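Local coordinates for glucose-6-phosphate isomerase (Thermus thermophilus, PDB 1ZZG), which probably catalyses the reversible isomerisation of glucose 6-phosphate to fructose 6-phosphate in glycolysis and gluconeogenesis, at residues M1-L9 and R360-E368; M211-L221 and Y372-W383. All blocks are in the same frame, centred on the assembly; numbering follows the deposited sequence.

Contact 1. Residues M1-L9 and R360-E368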
loop_
_atom_site.group_PDB
_atom_site.type_symbol
_atom_site.label_atom_id
_atom_site.label_comp_id
_atom_site.label_asym_id
_atom_site.label_seq_id
_atom_site.Cartn_x
_atom_site.Cartn_y
_atom_site.Cartn_z
ATOM N N MET A 1 -8.447 2.096 -25.757
ATOM C CA MET A 1 -7.074 2.243 -26.320
ATOM C C MET A 1 -6.106 2.910 -25.348
ATOM O O MET A 1 -6.271 4.069 -24.978
ATOM C CB MET A 1 -7.124 3.042 -27.624
ATOM C CG MET A 1 -5.779 3.618 -28.045
ATOM S SD MET A 1 -5.225 3.107 -29.688
ATOM C CE MET A 1 -4.101 1.766 -29.252
ATOM N N LEU A 2 -5.091 2.159 -24.945
ATOM C CA LEU A 2 -4.079 2.663 -24.032
ATOM C C LEU A 2 -3.250 3.679 -24.823
ATOM O O LEU A 2 -3.022 3.490 -26.014
ATOM C CB LEU A 2 -3.200 1.497 -23.574
ATOM C CG LEU A 2 -2.346 1.629 -22.318
ATOM C CD1 LEU A 2 -3.253 1.828 -21.120
ATOM C CD2 LEU A 2 -1.510 0.369 -22.137
ATOM N N ARG A 3 -2.817 4.757 -24.176
ATOM C CA ARG A 3 -2.011 5.768 -24.860
ATOM C C ARG A 3 -0.750 6.110 -24.084
ATOM O O ARG A 3 -0.801 6.384 -22.886
ATOM C CB ARG A 3 -2.826 7.053 -25.101
ATOM C CG ARG A 3 -2.017 8.189 -25.738
ATOM C CD ARG A 3 -2.904 9.337 -26.228
ATOM N NE ARG A 3 -3.574 10.062 -25.148
ATOM C CZ ARG A 3 -2.999 11.003 -24.405
ATOM N NH1 ARG A 3 -1.735 11.344 -24.622
ATOM N NH2 ARG A 3 -3.690 11.610 -23.449
ATOM N N LEU A 4 0.387 6.080 -24.773
ATOM C CA LEU A 4 1.663 6.401 -24.148
ATOM C C LEU A 4 2.026 7.850 -24.450
ATOM O O LEU A 4 2.013 8.275 -25.606
ATOM C CB LEU A 4 2.774 5.480 -24.666
ATOM C CG LEU A 4 4.199 5.897 -24.269
ATOM C CD1 LEU A 4 4.366 5.868 -22.747
ATOM C CD2 LEU A 4 5.198 4.956 -24.933
ATOM N N ASP A 5 2.344 8.599 -23.400
ATOM C CA ASP A 5 2.720 10.002 -23.533
ATOM C C ASP A 5 4.147 10.221 -23.037
ATOM O O ASP A 5 4.459 9.952 -21.880
ATOM C CB ASP A 5 1.757 10.880 -22.730
ATOM C CG ASP A 5 2.066 12.359 -22.864
ATOM O OD1 ASP A 5 3.184 12.776 -22.498
ATOM O OD2 ASP A 5 1.186 13.107 -23.337
ATOM N N THR A 6 5.009 10.710 -23.919
ATOM C CA THR A 6 6.399 10.964 -23.570
ATOM C C THR A 6 6.757 12.433 -23.829
ATOM O O THR A 6 7.908 12.760 -24.109
ATOM C CB THR A 6 7.351 10.057 -24.395
ATOM O OG1 THR A 6 7.100 10.239 -25.796
ATOM C CG2 THR A 6 7.145 8.586 -24.034
ATOM N N ARG A 7 5.764 13.310 -23.715
ATOM C CA ARG A 7 5.960 14.736 -23.963
ATOM C C ARG A 7 7.173 15.342 -23.265
ATOM O O ARG A 7 7.756 16.296 -23.775
ATOM C CB ARG A 7 4.699 15.526 -23.569
ATOM C CG ARG A 7 4.524 15.720 -22.069
ATOM C CD ARG A 7 3.211 16.415 -21.721
ATOM N NE ARG A 7 2.051 15.568 -21.981
ATOM C CZ ARG A 7 0.832 15.803 -21.501
ATOM N NH1 ARG A 7 0.615 16.864 -20.737
ATOM N NH2 ARG A 7 -0.168 14.977 -21.777
ATOM N N PHE A 8 7.560 14.800 -22.110
ATOM C CA PHE A 8 8.704 15.334 -21.373
ATOM C C PHE A 8 9.984 14.539 -21.574
ATOM O O PHE A 8 10.930 14.659 -20.800
ATOM C CB PHE A 8 8.373 15.433 -19.880
ATOM C CG PHE A 8 7.198 16.320 -19.588
ATOM C CD1 PHE A 8 7.207 17.655 -19.985
ATOM C CD2 PHE A 8 6.066 15.816 -18.957
ATOM C CE1 PHE A 8 6.101 18.475 -19.762
ATOM C CE2 PHE A 8 4.955 16.629 -18.729
ATOM C CZ PHE A 8 4.974 17.961 -19.134
ATOM N N LEU A 9 9.993 13.717 -22.618
ATOM C CA LEU A 9 11.153 12.908 -22.976
ATOM C C LEU A 9 11.307 13.117 -24.486
ATOM O O LEU A 9 11.012 12.227 -25.284
ATOM C CB LEU A 9 10.899 11.427 -22.662
ATOM C CG LEU A 9 10.651 11.028 -21.201
ATOM C CD1 LEU A 9 10.253 9.557 -21.134
ATOM C CD2 LEU A 9 11.900 11.277 -20.378
ATOM N N ARG A 360 12.818 11.904 -14.841
ATOM C CA ARG A 360 12.448 11.213 -16.065
ATOM C C ARG A 360 11.061 10.632 -15.796
ATOM O O ARG A 360 10.906 9.719 -14.981
ATOM C CB ARG A 360 13.459 10.105 -16.382
ATOM C CG ARG A 360 14.773 10.618 -16.986
ATOM C CD ARG A 360 14.501 11.270 -18.339
ATOM N NE ARG A 360 15.691 11.800 -19.003
ATOM C CZ ARG A 360 16.606 11.065 -19.625
ATOM N NH1 ARG A 360 16.488 9.746 -19.680
ATOM N NH2 ARG A 360 17.644 11.659 -20.199
ATOM N N VAL A 361 10.056 11.176 -16.475
ATOM C CA VAL A 361 8.683 10.735 -16.283
ATOM C C VAL A 361 7.896 10.630 -17.585
ATOM O O VAL A 361 8.148 11.363 -18.540
ATOM C CB VAL A 361 7.936 11.704 -15.332
ATOM C CG1 VAL A 361 7.905 13.108 -15.936
ATOM C CG2 VAL A 361 6.521 11.199 -15.071
ATOM N N TYR A 362 6.943 9.704 -17.608
ATOM C CA TYR A 362 6.081 9.490 -18.760
ATOM C C TYR A 362 4.723 9.078 -18.222
ATOM O O TYR A 362 4.587 8.774 -17.034
ATOM C CB TYR A 362 6.654 8.400 -19.681
ATOM C CG TYR A 362 6.708 7.005 -19.093
ATOM C CD1 TYR A 362 5.640 6.119 -19.245
ATOM C CD2 TYR A 362 7.839 6.561 -18.405
ATOM C CE1 TYR A 362 5.700 4.823 -18.731
ATOM C CE2 TYR A 362 7.910 5.267 -17.887
ATOM C CZ TYR A 362 6.840 4.408 -18.056
ATOM O OH TYR A 362 6.919 3.131 -17.576
ATOM N N ALA A 363 3.716 9.069 -19.083
ATOM C CA ALA A 363 2.382 8.713 -18.637
ATOM C C ALA A 363 1.686 7.722 -19.540
ATOM O O ALA A 363 1.914 7.691 -20.748
ATOM C CB ALA A 363 1.524 9.975 -18.507
ATOM N N LEU A 364 0.838 6.906 -18.928
ATOM C CA LEU A 364 0.040 5.930 -19.646
ATOM C C LEU A 364 -1.399 6.332 -19.377
ATOM O O LEU A 364 -1.854 6.320 -18.235
ATOM C CB LEU A 364 0.303 4.516 -19.124
ATOM C CG LEU A 364 1.582 3.841 -19.620
ATOM C CD1 LEU A 364 1.775 2.508 -18.909
ATOM C CD2 LEU A 364 1.495 3.637 -21.122
ATOM N N PHE A 365 -2.108 6.716 -20.431
ATOM C CA PHE A 365 -3.495 7.137 -20.298
ATOM C C PHE A 365 -4.484 6.015 -20.589
ATOM O O PHE A 365 -4.316 5.250 -21.538
ATOM C CB PHE A 365 -3.771 8.325 -21.233
ATOM C CG PHE A 365 -3.133 9.612 -20.786
ATOM C CD1 PHE A 365 -3.787 10.456 -19.887
ATOM C CD2 PHE A 365 -1.863 9.966 -21.235
ATOM C CE1 PHE A 365 -3.183 11.634 -19.441
ATOM C CE2 PHE A 365 -1.248 11.145 -20.793
ATOM C CZ PHE A 365 -1.911 11.979 -19.894
ATOM N N LEU A 366 -5.504 5.924 -19.741
ATOM C CA LEU A 366 -6.575 4.947 -19.876
ATOM C C LEU A 366 -7.820 5.752 -20.220
ATOM O O LEU A 366 -8.053 6.814 -19.648
ATOM C CB LEU A 366 -6.829 4.218 -18.551
ATOM C CG LEU A 366 -5.993 3.004 -18.153
ATOM C CD1 LEU A 366 -4.516 3.299 -18.312
ATOM C CD2 LEU A 366 -6.328 2.643 -16.711
ATOM N N PRO A 367 -8.637 5.262 -21.161
ATOM C CA PRO A 367 -9.845 6.018 -21.505
ATOM C C PRO A 367 -10.714 6.239 -20.265
ATOM O O PRO A 367 -11.341 7.281 -20.103
ATOM C CB PRO A 367 -10.520 5.126 -22.538
ATOM C CG PRO A 367 -9.340 4.509 -23.249
ATOM C CD PRO A 367 -8.414 4.149 -22.103
ATOM N N GLU A 368 -10.736 5.240 -19.391
ATOM C CA GLU A 368 -11.500 5.297 -18.152
ATOM C C GLU A 368 -11.122 4.046 -17.372
ATOM O O GLU A 368 -10.469 3.160 -17.918
ATOM C CB GLU A 368 -13.010 5.300 -18.442
ATOM C CG GLU A 368 -13.598 3.969 -18.924
ATOM C CD GLU A 368 -13.196 3.602 -20.341
ATOM O OE1 GLU A 368 -13.499 4.384 -21.269
ATOM O OE2 GLU A 368 -12.584 2.524 -20.535
HETATM O O HOH W 1 6.938 12.290 -20.821
HETATM O O HOH W 2 10.947 13.524 -18.250
#
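The guanidinium of R3 lies flat on one face of the F365 ring, planes 14° apart, in an off-centre cation-pi stack with R3 CZ 4.1 Å from the ring centroid. The bend of R3 at chi3 (67°) folds the group over the ring. In the plane of the same ring, at its edge, D5 CB meets F365 CE2 at 3.6 Å. R3 NH1 makes a long salt bridge to D5 OD2 (3.6 Å), while R3 NH2 is paired with E314. R7 NE and NH2 both reach D5 OD2 from one face of its plane, the NE bond to OD1 being weak; D5 OD1 takes the R7 backbone N at 2.9 Å, an Asx turn, and bonds Y351 OH. With an alanine here in place of D5, R7 would probably lose its close charge partner, and the Asx turn its side-chain acceptor. In the backbone, R3-F365 and D5-A363 are hydrogen-bonded antiparallel pairs, with R3 N 3.1 Å from F365 O and D5 N 2.8 Å from A363 O. Two waters bridge F8 and V361. Strand 3-5 is the outermost strand of the mixed sheet on this side, next to 360-366, which pairs with 306-313 beyond; helix 339-356 packs against R7 and F365, helix 228-238 against L4 and Y362.

Contact 2. Residues M211-L221 and Y372-W383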
loop_
_atom_site.group_PDB
_atom_site.type_symbol
_atom_site.label_atom_id
_atom_site.label_comp_id
_atom_site.label_asym_id
_atom_site.label_seq_id
_atom_site.Cartn_x
_atom_site.Cartn_y
_atom_site.Cartn_z
ATOM N N MET A 211 -11.120 -9.269 -23.098
ATOM C CA MET A 211 -11.094 -8.588 -24.391
ATOM C C MET A 211 -9.997 -7.524 -24.368
ATOM O O MET A 211 -9.241 -7.375 -25.320
ATOM C CB MET A 211 -12.428 -7.905 -24.663
ATOM C CG MET A 211 -13.592 -8.850 -24.885
ATOM S SD MET A 211 -15.116 -7.902 -25.042
ATOM C CE MET A 211 -14.562 -6.607 -26.222
ATOM N N GLY A 212 -9.928 -6.774 -23.273
ATOM C CA GLY A 212 -8.908 -5.747 -23.149
ATOM C C GLY A 212 -7.523 -6.364 -23.155
ATOM O O GLY A 212 -6.596 -5.814 -23.754
ATOM N N ALA A 213 -7.371 -7.509 -22.492
ATOM C CA ALA A 213 -6.073 -8.179 -22.455
ATOM C C ALA A 213 -5.704 -8.637 -23.874
ATOM O O ALA A 213 -4.535 -8.590 -24.270
ATOM C CB ALA A 213 -6.112 -9.378 -21.493
ATOM N N ARG A 214 -6.704 -9.069 -24.635
ATOM C CA ARG A 214 -6.488 -9.505 -26.018
ATOM C C ARG A 214 -5.944 -8.322 -26.831
ATOM O O ARG A 214 -5.063 -8.490 -27.673
ATOM C CB ARG A 214 -7.807 -9.991 -26.627
ATOM C CG ARG A 214 -7.676 -10.742 -27.951
ATOM C CD ARG A 214 -9.032 -11.320 -28.353
ATOM N NE ARG A 214 -9.674 -11.950 -27.203
ATOM C CZ ARG A 214 -10.988 -12.017 -27.019
ATOM N NH1 ARG A 214 -11.813 -11.496 -27.916
ATOM N NH2 ARG A 214 -11.476 -12.576 -25.919
ATOM N N LYS A 215 -6.470 -7.126 -26.575
ATOM C CA LYS A 215 -6.000 -5.940 -27.284
ATOM C C LYS A 215 -4.511 -5.744 -27.003
ATOM O O LYS A 215 -3.742 -5.426 -27.906
ATOM C CB LYS A 215 -6.779 -4.702 -26.835
ATOM C CG LYS A 215 -8.282 -4.787 -27.098
ATOM C CD LYS A 215 -8.590 -4.978 -28.580
ATOM C CE LYS A 215 -8.157 -3.775 -29.407
ATOM N NZ LYS A 215 -8.469 -3.941 -30.860
ATOM N N ALA A 216 -4.115 -5.928 -25.744
ATOM C CA ALA A 216 -2.716 -5.792 -25.355
ATOM C C ALA A 216 -1.882 -6.812 -26.134
ATOM O O ALA A 216 -0.790 -6.493 -26.616
ATOM C CB ALA A 216 -2.561 -6.019 -23.855
ATOM N N ASN A 217 -2.393 -8.038 -26.262
ATOM C CA ASN A 217 -1.672 -9.065 -27.018
ATOM C C ASN A 217 -1.425 -8.553 -28.437
ATOM O O ASN A 217 -0.366 -8.770 -29.009
ATOM C CB ASN A 217 -2.469 -10.369 -27.092
ATOM C CG ASN A 217 -2.383 -11.184 -25.815
ATOM O OD1 ASN A 217 -1.601 -10.874 -24.909
ATOM N ND2 ASN A 217 -3.178 -12.246 -25.745
ATOM N N GLU A 218 -2.417 -7.877 -29.001
ATOM C CA GLU A 218 -2.286 -7.336 -30.348
ATOM C C GLU A 218 -1.149 -6.325 -30.406
ATOM O O GLU A 218 -0.302 -6.383 -31.301
ATOM C CB GLU A 218 -3.592 -6.671 -30.782
ATOM C CG GLU A 218 -4.664 -7.648 -31.217
ATOM C CD GLU A 218 -6.006 -6.977 -31.423
ATOM O OE1 GLU A 218 -6.029 -5.789 -31.817
ATOM O OE2 GLU A 218 -7.040 -7.641 -31.200
ATOM N N THR A 219 -1.127 -5.402 -29.447
ATOM C CA THR A 219 -0.083 -4.391 -29.418
ATOM C C THR A 219 1.289 -5.041 -29.265
ATOM O O THR A 219 2.270 -4.568 -29.827
ATOM C CB THR A 219 -0.307 -3.361 -28.268
ATOM O OG1 THR A 219 -0.135 -3.995 -26.995
ATOM C CG2 THR A 219 -1.710 -2.784 -28.345
ATOM N N ALA A 220 1.359 -6.139 -28.521
ATOM C CA ALA A 220 2.633 -6.821 -28.316
ATOM C C ALA A 220 3.195 -7.374 -29.626
ATOM O O ALA A 220 4.409 -7.518 -29.775
ATOM C CB ALA A 220 2.471 -7.951 -27.303
ATOM N N LEU A 221 2.310 -7.681 -30.572
ATOM C CA LEU A 221 2.721 -8.223 -31.866
ATOM C C LEU A 221 2.708 -7.192 -32.995
ATOM O O LEU A 221 3.057 -7.505 -34.130
ATOM C CB LEU A 221 1.810 -9.395 -32.244
ATOM C CG LEU A 221 2.249 -10.818 -31.874
ATOM C CD1 LEU A 221 3.324 -11.282 -32.842
ATOM C CD2 LEU A 221 2.745 -10.861 -30.442
ATOM N N TYR A 372 -12.206 -3.498 -19.413
ATOM C CA TYR A 372 -11.555 -3.476 -20.725
ATOM C C TYR A 372 -10.216 -2.741 -20.667
ATOM O O TYR A 372 -9.171 -3.296 -21.027
ATOM C CB TYR A 372 -12.484 -2.807 -21.743
ATOM C CG TYR A 372 -11.955 -2.741 -23.166
ATOM C CD1 TYR A 372 -12.014 -3.850 -24.012
ATOM C CD2 TYR A 372 -11.417 -1.558 -23.672
ATOM C CE1 TYR A 372 -11.555 -3.778 -25.331
ATOM C CE2 TYR A 372 -10.952 -1.475 -24.987
ATOM C CZ TYR A 372 -11.026 -2.585 -25.807
ATOM O OH TYR A 372 -10.574 -2.495 -27.107
ATOM N N ALA A 373 -10.243 -1.498 -20.193
ATOM C CA ALA A 373 -9.031 -0.687 -20.097
ATOM C C ALA A 373 -7.995 -1.236 -19.107
ATOM O O ALA A 373 -6.795 -1.193 -19.370
ATOM C CB ALA A 373 -9.398 0.759 -19.716
ATOM N N VAL A 374 -8.456 -1.740 -17.969
ATOM C CA VAL A 374 -7.542 -2.268 -16.962
ATOM C C VAL A 374 -6.978 -3.626 -17.390
ATOM O O VAL A 374 -5.810 -3.920 -17.140
ATOM C CB VAL A 374 -8.241 -2.362 -15.582
ATOM C CG1 VAL A 374 -7.323 -3.035 -14.563
ATOM C CG2 VAL A 374 -8.616 -0.943 -15.106
ATOM N N GLY A 375 -7.804 -4.442 -18.045
ATOM C CA GLY A 375 -7.333 -5.729 -18.530
ATOM C C GLY A 375 -6.235 -5.476 -19.549
ATOM O O GLY A 375 -5.243 -6.204 -19.635
ATOM N N TRP A 376 -6.427 -4.422 -20.333
ATOM C CA TRP A 376 -5.459 -4.022 -21.338
ATOM C C TRP A 376 -4.171 -3.604 -20.615
ATOM O O TRP A 376 -3.088 -4.094 -20.928
ATOM C CB TRP A 376 -6.016 -2.846 -22.154
ATOM C CG TRP A 376 -5.194 -2.480 -23.368
ATOM C CD1 TRP A 376 -3.829 -2.476 -23.472
ATOM C CD2 TRP A 376 -5.693 -2.014 -24.632
ATOM N NE1 TRP A 376 -3.447 -2.039 -24.723
ATOM C CE2 TRP A 376 -4.572 -1.750 -25.453
ATOM C CE3 TRP A 376 -6.980 -1.799 -25.150
ATOM C CZ2 TRP A 376 -4.697 -1.275 -26.765
ATOM C CZ3 TRP A 376 -7.104 -1.326 -26.461
ATOM C CH2 TRP A 376 -5.965 -1.072 -27.250
ATOM N N LEU A 377 -4.295 -2.714 -19.631
ATOM C CA LEU A 377 -3.126 -2.243 -18.883
ATOM C C LEU A 377 -2.338 -3.370 -18.211
ATOM O O LEU A 377 -1.118 -3.452 -18.338
ATOM C CB LEU A 377 -3.546 -1.210 -17.830
ATOM C CG LEU A 377 -2.432 -0.691 -16.909
ATOM C CD1 LEU A 377 -1.286 -0.121 -17.743
ATOM C CD2 LEU A 377 -2.993 0.370 -15.972
ATOM N N MET A 378 -3.033 -4.241 -17.493
ATOM C CA MET A 378 -2.368 -5.351 -16.819
ATOM C C MET A 378 -1.637 -6.284 -17.786
ATOM O O MET A 378 -0.490 -6.664 -17.542
ATOM C CB MET A 378 -3.385 -6.137 -15.987
ATOM C CG MET A 378 -3.911 -5.353 -14.788
ATOM S SD MET A 378 -5.152 -6.250 -13.812
ATOM C CE MET A 378 -4.094 -7.399 -12.918
ATOM N N GLN A 379 -2.294 -6.656 -18.878
ATOM C CA GLN A 379 -1.669 -7.543 -19.860
ATOM C C GLN A 379 -0.483 -6.826 -20.520
ATOM O O GLN A 379 0.533 -7.447 -20.843
ATOM C CB GLN A 379 -2.684 -7.964 -20.929
ATOM C CG GLN A 379 -2.154 -9.031 -21.896
ATOM C CD GLN A 379 -2.154 -10.426 -21.294
ATOM O OE1 GLN A 379 -2.363 -10.596 -20.095
ATOM N NE2 GLN A 379 -1.915 -11.434 -22.128
ATOM N N HIS A 380 -0.626 -5.519 -20.717
ATOM C CA HIS A 380 0.426 -4.693 -21.310
ATOM C C HIS A 380 1.673 -4.741 -20.434
ATOM O O HIS A 380 2.791 -4.875 -20.935
ATOM C CB HIS A 380 -0.058 -3.238 -21.429
ATOM C CG HIS A 380 1.030 -2.252 -21.732
ATOM N ND1 HIS A 380 1.136 -1.606 -22.946
ATOM C CD2 HIS A 380 2.055 -1.793 -20.971
ATOM C CE1 HIS A 380 2.180 -0.795 -22.920
ATOM N NE2 HIS A 380 2.754 -0.890 -21.734
ATOM N N LEU A 381 1.477 -4.615 -19.124
ATOM C CA LEU A 381 2.590 -4.629 -18.185
ATOM C C LEU A 381 3.257 -5.994 -18.106
ATOM O O LEU A 381 4.473 -6.086 -17.920
ATOM C CB LEU A 381 2.120 -4.172 -16.803
ATOM C CG LEU A 381 1.725 -2.689 -16.807
ATOM C CD1 LEU A 381 1.009 -2.325 -15.519
ATOM C CD2 LEU A 381 2.973 -1.830 -16.997
ATOM N N MET A 382 2.472 -7.057 -18.250
ATOM C CA MET A 382 3.056 -8.386 -18.216
ATOM C C MET A 382 3.962 -8.553 -19.438
ATOM O O MET A 382 5.041 -9.131 -19.328
ATOM C CB MET A 382 1.961 -9.458 -18.165
ATOM C CG MET A 382 1.302 -9.539 -16.789
ATOM S SD MET A 382 0.102 -10.888 -16.558
ATOM C CE MET A 382 -1.431 -10.055 -16.990
ATOM N N TRP A 383 3.535 -8.035 -20.592
ATOM C CA TRP A 383 4.353 -8.116 -21.803
ATOM C C TRP A 383 5.610 -7.276 -21.608
ATOM O O TRP A 383 6.717 -7.710 -21.925
ATOM C CB TRP A 383 3.595 -7.593 -23.023
ATOM C CG TRP A 383 2.722 -8.603 -23.674
ATOM C CD1 TRP A 383 1.367 -8.712 -23.560
ATOM C CD2 TRP A 383 3.137 -9.644 -24.570
ATOM N NE1 TRP A 383 0.906 -9.755 -24.336
ATOM C CE2 TRP A 383 1.973 -10.343 -24.965
ATOM C CE3 TRP A 383 4.380 -10.052 -25.080
ATOM C CZ2 TRP A 383 2.011 -11.429 -25.848
ATOM C CZ3 TRP A 383 4.418 -11.136 -25.963
ATOM C CH2 TRP A 383 3.239 -11.809 -26.334
HETATM O O HOH W 3 -0.521 -1.985 -25.062
#
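Helices 211-221 and 372-383 run in the same general direction, their axes crossing at -41° and approaching to 6.6 Å. G212 makes this closeness possible: a CB there would clash with Y372 O, whereas the glycine brings its CA to 3.3 Å from that oxygen in a CA-H...O contact. A second such contact runs the opposite way, from W376 CA to G212 O, and G375 lies close by, its C 3.9 Å from G212 C. The helices diverge toward A220 and W383, and two tryptophans of 372-383 pack on 211-221, with A216 CB against Q379 CB (3.5 Å) between them. W376, its CG anti to the backbone N (chi1 -171°), lays its indole against 211-221 as a knob among G212, K215, A216 and T219. K215 CB stands over the six-membered ring, 3.4 Å from its centroid, a CH-pi contact, and the bent lysine chain then passes Y372 OH. In the W376 ring plane, NE1 donates to a water that also binds T219 OG1 and H380 ND1, while H380 NE2 is bonded to T232. W383 is the second knob: A220 CB lies over the indole face near the CD2-CE2 bond, 3.4 Å from the centroid of the six-membered ring, a CH-pi contact. Its NE1 gives N217 OD1 a bond of 2.8 Å that lies in the indole plane, the N217 amide standing nearly perpendicular to the ring (83°). Q379 NE2, brought over by a bend at chi2, reaches the same oxygen at 2.9 Å, so two donors fix the N217 amide, whose ND2 bonds M44 O. Q379 NE2 also bonds W43 O. The close helix crossing at G212, with W376 and W383 as knobs in holes of helix 206-221, joins this helix to 371-391 within the phosphoglucose isomerase (SIS) fold.

In the fold
The centres of contacts 1 and 2 lie about 15 Å apart, and the two are joined through helix 371-391, which follows strand 360-366 in the chain. The N-terminal residues pack on this helix: M1 CA comes to 3.6 Å from W376 CZ3, L2 CB to 3.7 Å from W376 NE1, and L2 CD2 to 3.4 Å from H380 ND1. W376 thus packs against both helix 206-221 and the start of the chain. Helix 228-238 touches both contacts, through L4, L9 and Y362 in contact 1 and through T219, H380 and W383 in contact 2. Both contacts lie away from the predicted active-site residues E267 and K406.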